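Local coordinates for FtsZ-like protein of unknown function (Nostoc punctiforme, PDB 3C8L) that is of unknown function but is FtsZ-like and belongs to a family of conserved hypothetical proteins, at residues I56-A61 against K82-E87; A61-E66 against E107-I112. One frame throughout, in Å; residues are numbered along the deposited sequence.

Interaction 1: I56-A61 against K82-E87; sequences IEVQVA and KTLTVE
This contact is the parallel strand pair of a beta-alpha-beta unit, in which helix 70-74 links strand 55-62 to strand 81-94. Five backbone hydrogen bonds hold the pair in register from Ile56 beside Lys82 to Ala61 beside Glu87. In the middle, Thr85 N gives its hydrogen to Val58 O at 2.9 Å, nearly along the C=O axis. On the face of Val58, Val60 and Leu84, the Leu84 and Val58 side chains cross obliquely, with Leu84 CD1 3.6 Å from Val58 CG1; the same methyl touches Val60 CG2. Helices 22-34 and 70-74 cover this side. The other face, with Gln59, Thr85 and Glu87, is mostly polar. Glu87 CG takes the crowded position between backbone N and carbonyl carbon (chi1 70°), which turns the carboxylate back over the neighbouring strand. Gln59, extended, brings NE2 to Glu87 OE2 at 2.9 Å, almost straight at 171°. NE2 also reaches Ile92 O of the second subunit. An alanine in place of Glu87 would probably leave the Gln59 amide less firmly placed at the subunit interface and loosen the water beside it. That water donates to Glu87 OE2 at 2.7 Å and to Val60 O, and accepts from Thr85 OG1 at 2.7 Å.

Interaction 2: A61-E66 against E107-I112; sequences AVPYPE and EMLIAI
Tyr64 has CG anti to its carbonyl carbon (chi1 -47°), and so does Glu107 (chi1 -61°), whose chain then runs extended. With these torsions the two side chains meet end to end, crossing at about a right angle. The backbone of Tyr64 is in the left-handed region (phi 56°), where the chain turns away after the strand. Tyr64 OH donates to Glu107 OE1 at 2.9 Å, meeting the syn lone pair of that oxygen, on the side of the other oxygen. The ring and the carboxylate are nearly coplanar. Leu109 has the same first torsion and brings CD2 to the ring edge, 3.9 Å from Tyr64 CE2 and in the ring plane. Pro22 of helix 22-34 also packs on both Tyr64 and Leu109.

At the other end of the contact, Ala61 and Ile112 form an antiparallel hydrogen-bonded pair. Ala61 N donates to Ile112 O at 3.0 Å. Ile112 N returns a bond to Ala61 O at 2.9 Å, nearly along the C=O axis. The chains stay close at Val62 beside Ala111 and part at Pro63. Val62 CG2 lies 3.7 Å from Ala111 CB. Pro63, which has no backbone N-H to donate, sets its ring carbon CD 3.4 Å from Ile110 O.

The contact thus passes from backbone pairing through apolar packing to one polar bond at its far end. The phenol donor would probably stabilise the charged form of Glu107. The bond tethers the phenol end, and the near-coplanar carboxylate and Leu109 CD2 at the edge probably favour this ring orientation.

Of the strands in these contacts, 55-62 comes first and serves both, which share Ala61. The chain turns at residues 63-66 and passes through helix 70-74. It returns as strand 81-94, where interaction 1 closes a loop with 20 residues between its segments. Strand 107-120 follows, and interaction 2 closes a longer loop of 40 residues. The two cross rather than nest, because 61-66 starts at the last residue of 56-61, runs into the first loop and finds its partner beyond 82-87. Together they set strand 55-62 between a parallel neighbour and an antiparallel one in a mixed sheet. They touch directly: Glu87 O probably accepts from Val62 N, and Val86 packs on Pro65. Both reach the second subunit.

Interaction 1: I56-A61 against K82-E87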
loop_
_atom_site.group_PDB
_atom_site.type_symbol
_atom_site.label_atom_id
_atom_site.label_comp_id
_atom_site.label_asym_id
_atom_site.label_seq_id
_atom_site.Cartn_x
_atom_site.Cartn_y
_atom_site.Cartn_z
ATOM N N ILE A 56 4.757 17.571 -13.191
ATOM C CA ILE A 56 4.925 16.379 -12.383
ATOM C C ILE A 56 6.389 15.961 -12.394
ATOM O O ILE A 56 6.944 15.636 -13.432
ATOM C CB ILE A 56 4.031 15.219 -12.857
ATOM C CG1 ILE A 56 2.566 15.686 -12.975
ATOM C CG2 ILE A 56 4.173 14.045 -11.872
ATOM C CD1 ILE A 56 1.608 14.597 -13.478
ATOM N N GLU A 57 7.027 15.971 -11.229
ATOM C CA GLU A 57 8.408 15.559 -11.091
ATOM C C GLU A 57 8.435 14.216 -10.363
ATOM O O GLU A 57 7.832 14.071 -9.287
ATOM C CB GLU A 57 9.212 16.568 -10.278
ATOM C CG GLU A 57 9.402 17.924 -10.898
ATOM C CD GLU A 57 10.162 18.863 -9.909
ATOM O OE1 GLU A 57 10.597 18.413 -8.821
ATOM O OE2 GLU A 57 10.244 20.013 -10.235
ATOM N N VAL A 58 9.213 13.281 -10.897
ATOM C CA VAL A 58 9.333 11.959 -10.328
ATOM C C VAL A 58 10.761 11.755 -9.849
ATOM O O VAL A 58 11.702 12.008 -10.607
ATOM C CB VAL A 58 8.967 10.862 -11.347
ATOM C CG1 VAL A 58 9.055 9.472 -10.709
ATOM C CG2 VAL A 58 7.574 11.101 -11.905
ATOM N N GLN A 59 10.915 11.333 -8.587
ATOM C CA GLN A 59 12.207 11.027 -7.993
ATOM C C GLN A 59 12.198 9.545 -7.646
ATOM O O GLN A 59 11.344 9.113 -6.851
ATOM C CB GLN A 59 12.408 11.849 -6.709
ATOM C CG GLN A 59 13.734 11.596 -6.013
ATOM C CD GLN A 59 13.811 12.152 -4.590
ATOM O OE1 GLN A 59 12.873 12.769 -4.096
ATOM N NE2 GLN A 59 14.948 11.933 -3.942
ATOM N N VAL A 60 13.090 8.767 -8.280
ATOM C CA VAL A 60 13.218 7.338 -8.020
ATOM C C VAL A 60 14.562 6.971 -7.415
ATOM O O VAL A 60 15.591 7.511 -7.830
ATOM C CB VAL A 60 13.036 6.514 -9.337
ATOM C CG1 VAL A 60 13.509 5.056 -9.177
ATOM C CG2 VAL A 60 11.567 6.557 -9.786
ATOM N N ALA A 61 14.548 6.097 -6.404
ATOM C CA ALA A 61 15.756 5.540 -5.808
ATOM C C ALA A 61 15.627 4.028 -5.958
ATOM O O ALA A 61 14.597 3.439 -5.590
ATOM C CB ALA A 61 15.965 5.981 -4.386
ATOM N N LYS A 82 6.260 16.144 -17.544
ATOM C CA LYS A 82 6.961 15.173 -16.701
ATOM C C LYS A 82 8.456 15.170 -16.727
ATOM O O LYS A 82 9.054 15.264 -17.802
ATOM C CB LYS A 82 6.588 13.750 -17.193
ATOM C CG LYS A 82 5.145 13.464 -17.392
ATOM C CD LYS A 82 4.889 12.105 -18.075
ATOM C CE LYS A 82 3.501 11.915 -18.565
ATOM N NZ LYS A 82 3.393 10.638 -19.343
ATOM N N THR A 83 9.071 14.993 -15.555
ATOM C CA THR A 83 10.506 14.842 -15.478
ATOM C C THR A 83 10.822 13.701 -14.513
ATOM O O THR A 83 10.022 13.395 -13.594
ATOM C CB THR A 83 11.237 16.085 -15.021
ATOM O OG1 THR A 83 10.869 16.389 -13.678
ATOM C CG2 THR A 83 10.964 17.271 -15.908
ATOM N N LEU A 84 11.990 13.100 -14.687
ATOM C CA LEU A 84 12.464 12.017 -13.838
ATOM C C LEU A 84 13.914 12.192 -13.405
ATOM O O LEU A 84 14.753 12.663 -14.184
ATOM C CB LEU A 84 12.409 10.656 -14.607
ATOM C CG LEU A 84 12.916 9.392 -13.899
ATOM C CD1 LEU A 84 12.033 9.048 -12.695
ATOM C CD2 LEU A 84 12.961 8.211 -14.880
ATOM N N THR A 85 14.175 11.853 -12.143
ATOM C CA THR A 85 15.538 11.707 -11.655
ATOM C C THR A 85 15.612 10.266 -11.109
ATOM O O THR A 85 14.609 9.736 -10.577
ATOM C CB THR A 85 15.958 12.708 -10.585
ATOM O OG1 THR A 85 15.210 12.500 -9.390
ATOM C CG2 THR A 85 15.805 14.136 -11.094
ATOM N N VAL A 86 16.758 9.618 -11.285
ATOM C CA VAL A 86 16.998 8.285 -10.760
ATOM C C VAL A 86 18.310 8.353 -9.984
ATOM O O VAL A 86 19.303 8.913 -10.473
ATOM C CB VAL A 86 17.080 7.204 -11.855
ATOM C CG1 VAL A 86 17.021 5.836 -11.240
ATOM C CG2 VAL A 86 15.888 7.338 -12.818
ATOM N N GLU A 87 18.320 7.783 -8.786
ATOM C CA GLU A 87 19.478 7.764 -7.924
ATOM C C GLU A 87 19.594 6.412 -7.236
ATOM O O GLU A 87 18.641 5.624 -7.201
ATOM C CB GLU A 87 19.361 8.883 -6.863
ATOM C CG GLU A 87 18.262 8.630 -5.817
ATOM C CD GLU A 87 17.947 9.850 -5.002
ATOM O OE1 GLU A 87 18.610 10.062 -3.965
ATOM O OE2 GLU A 87 17.124 10.662 -5.450
HETATM O O HOH W 1 12.243 14.753 -11.252
HETATM O O HOH W 2 16.191 10.366 -7.985
#

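Interaction 2: A61-E66 against E107-I112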
loop_
_atom_site.group_PDB
_atom_site.type_symbol
_atom_site.label_atom_id
_atom_site.label_comp_id
_atom_site.label_asym_id
_atom_site.label_seq_id
_atom_site.Cartn_x
_atom_site.Cartn_y
_atom_site.Cartn_z
ATOM N N ALA A 61 14.548 6.097 -6.404
ATOM C CA ALA A 61 15.756 5.540 -5.808
ATOM C C ALA A 61 15.627 4.028 -5.958
ATOM O O ALA A 61 14.597 3.439 -5.590
ATOM C CB ALA A 61 15.965 5.981 -4.386
ATOM N N VAL A 62 16.666 3.395 -6.497
ATOM C CA VAL A 62 16.618 1.967 -6.767
ATOM C C VAL A 62 18.050 1.456 -6.957
ATOM O O VAL A 62 18.942 2.247 -7.277
ATOM C CB VAL A 62 15.813 1.735 -8.119
ATOM C CG1 VAL A 62 16.549 2.404 -9.318
ATOM C CG2 VAL A 62 15.546 0.280 -8.422
ATOM N N PRO A 63 18.285 0.147 -6.741
ATOM C CA PRO A 63 19.609 -0.377 -7.080
ATOM C C PRO A 63 19.807 -0.319 -8.611
ATOM O O PRO A 63 18.843 -0.436 -9.370
ATOM C CB PRO A 63 19.590 -1.808 -6.541
ATOM C CG PRO A 63 18.407 -1.886 -5.647
ATOM C CD PRO A 63 17.455 -0.857 -6.053
ATOM N N TYR A 64 21.055 -0.142 -9.028
ATOM C CA TYR A 64 21.436 -0.077 -10.452
ATOM C C TYR A 64 20.631 1.012 -11.164
ATOM O O TYR A 64 20.018 0.760 -12.215
ATOM C CB TYR A 64 21.232 -1.439 -11.114
ATOM C CG TYR A 64 21.799 -2.589 -10.329
ATOM C CD1 TYR A 64 23.169 -2.791 -10.254
ATOM C CD2 TYR A 64 20.976 -3.488 -9.680
ATOM C CE1 TYR A 64 23.692 -3.845 -9.519
ATOM C CE2 TYR A 64 21.476 -4.543 -8.954
ATOM C CZ TYR A 64 22.838 -4.722 -8.874
ATOM O OH TYR A 64 23.376 -5.775 -8.176
ATOM N N PRO A 65 20.660 2.248 -10.637
ATOM C CA PRO A 65 19.843 3.308 -11.231
ATOM C C PRO A 65 20.187 3.584 -12.695
ATOM O O PRO A 65 19.341 4.007 -13.474
ATOM C CB PRO A 65 20.147 4.516 -10.346
ATOM C CG PRO A 65 21.474 4.228 -9.800
ATOM C CD PRO A 65 21.477 2.780 -9.535
ATOM N N GLU A 66 21.437 3.353 -13.060
ATOM C CA GLU A 66 21.903 3.542 -14.435
ATOM C C GLU A 66 21.226 2.622 -15.458
ATOM O O GLU A 66 21.349 2.862 -16.659
ATOM C CB GLU A 66 23.442 3.361 -14.527
ATOM C CG GLU A 66 23.989 1.953 -14.237
ATOM C CD GLU A 66 24.052 1.496 -12.781
ATOM O OE1 GLU A 66 23.715 2.289 -11.876
ATOM O OE2 GLU A 66 24.432 0.324 -12.549
ATOM N N GLU A 107 18.761 -11.778 -6.911
ATOM C CA GLU A 107 18.352 -10.527 -6.318
ATOM C C GLU A 107 16.923 -10.080 -6.617
ATOM O O GLU A 107 16.363 -10.375 -7.680
ATOM C CB GLU A 107 19.253 -9.409 -6.865
ATOM C CG GLU A 107 20.743 -9.558 -6.549
ATOM C CD GLU A 107 21.613 -8.456 -7.084
ATOM O OE1 GLU A 107 21.156 -7.646 -7.878
ATOM O OE2 GLU A 107 22.811 -8.417 -6.701
HETATM N N MSE A 108 16.287 -9.507 -5.605
HETATM C CA MSE A 108 14.977 -8.858 -5.783
HETATM C C MSE A 108 15.343 -7.399 -5.601
HETATM O O MSE A 108 16.040 -7.047 -4.642
HETATM C CB MSE A 108 13.880 -9.231 -4.781
HETATM C CG MSE A 108 13.350 -10.618 -4.885
HETATM SE SE MSE A 108 11.640 -10.761 -3.987
HETATM C CE MSE A 108 12.322 -10.841 -2.249
ATOM N N LEU A 109 14.860 -6.553 -6.504
ATOM C CA LEU A 109 15.149 -5.133 -6.485
ATOM C C LEU A 109 13.929 -4.335 -6.066
ATOM O O LEU A 109 12.841 -4.491 -6.651
ATOM C CB LEU A 109 15.615 -4.666 -7.873
ATOM C CG LEU A 109 16.733 -5.510 -8.515
ATOM C CD1 LEU A 109 17.108 -4.910 -9.894
ATOM C CD2 LEU A 109 17.956 -5.609 -7.622
ATOM N N ILE A 110 14.128 -3.445 -5.099
ATOM C CA ILE A 110 13.068 -2.615 -4.573
ATOM C C ILE A 110 13.363 -1.145 -4.838
ATOM O O ILE A 110 14.431 -0.635 -4.490
ATOM C CB ILE A 110 12.842 -2.869 -3.062
ATOM C CG1 ILE A 110 12.612 -4.356 -2.785
ATOM C CG2 ILE A 110 11.680 -2.000 -2.608
ATOM C CD1 ILE A 110 12.529 -4.698 -1.324
ATOM N N ALA A 111 12.429 -0.474 -5.523
ATOM C CA ALA A 111 12.499 0.935 -5.825
ATOM C C ALA A 111 11.481 1.724 -5.018
ATOM O O ALA A 111 10.432 1.195 -4.661
ATOM C CB ALA A 111 12.160 1.198 -7.341
ATOM N N ILE A 112 11.842 2.974 -4.785
ATOM C CA ILE A 112 10.980 3.969 -4.181
ATOM C C ILE A 112 10.751 5.073 -5.207
ATOM O O ILE A 112 11.685 5.464 -5.912
ATOM C CB ILE A 112 11.645 4.591 -2.952
ATOM C CG1 ILE A 112 11.774 3.533 -1.866
ATOM C CG2 ILE A 112 10.866 5.820 -2.439
ATOM C CD1 ILE A 112 12.640 3.976 -0.776
#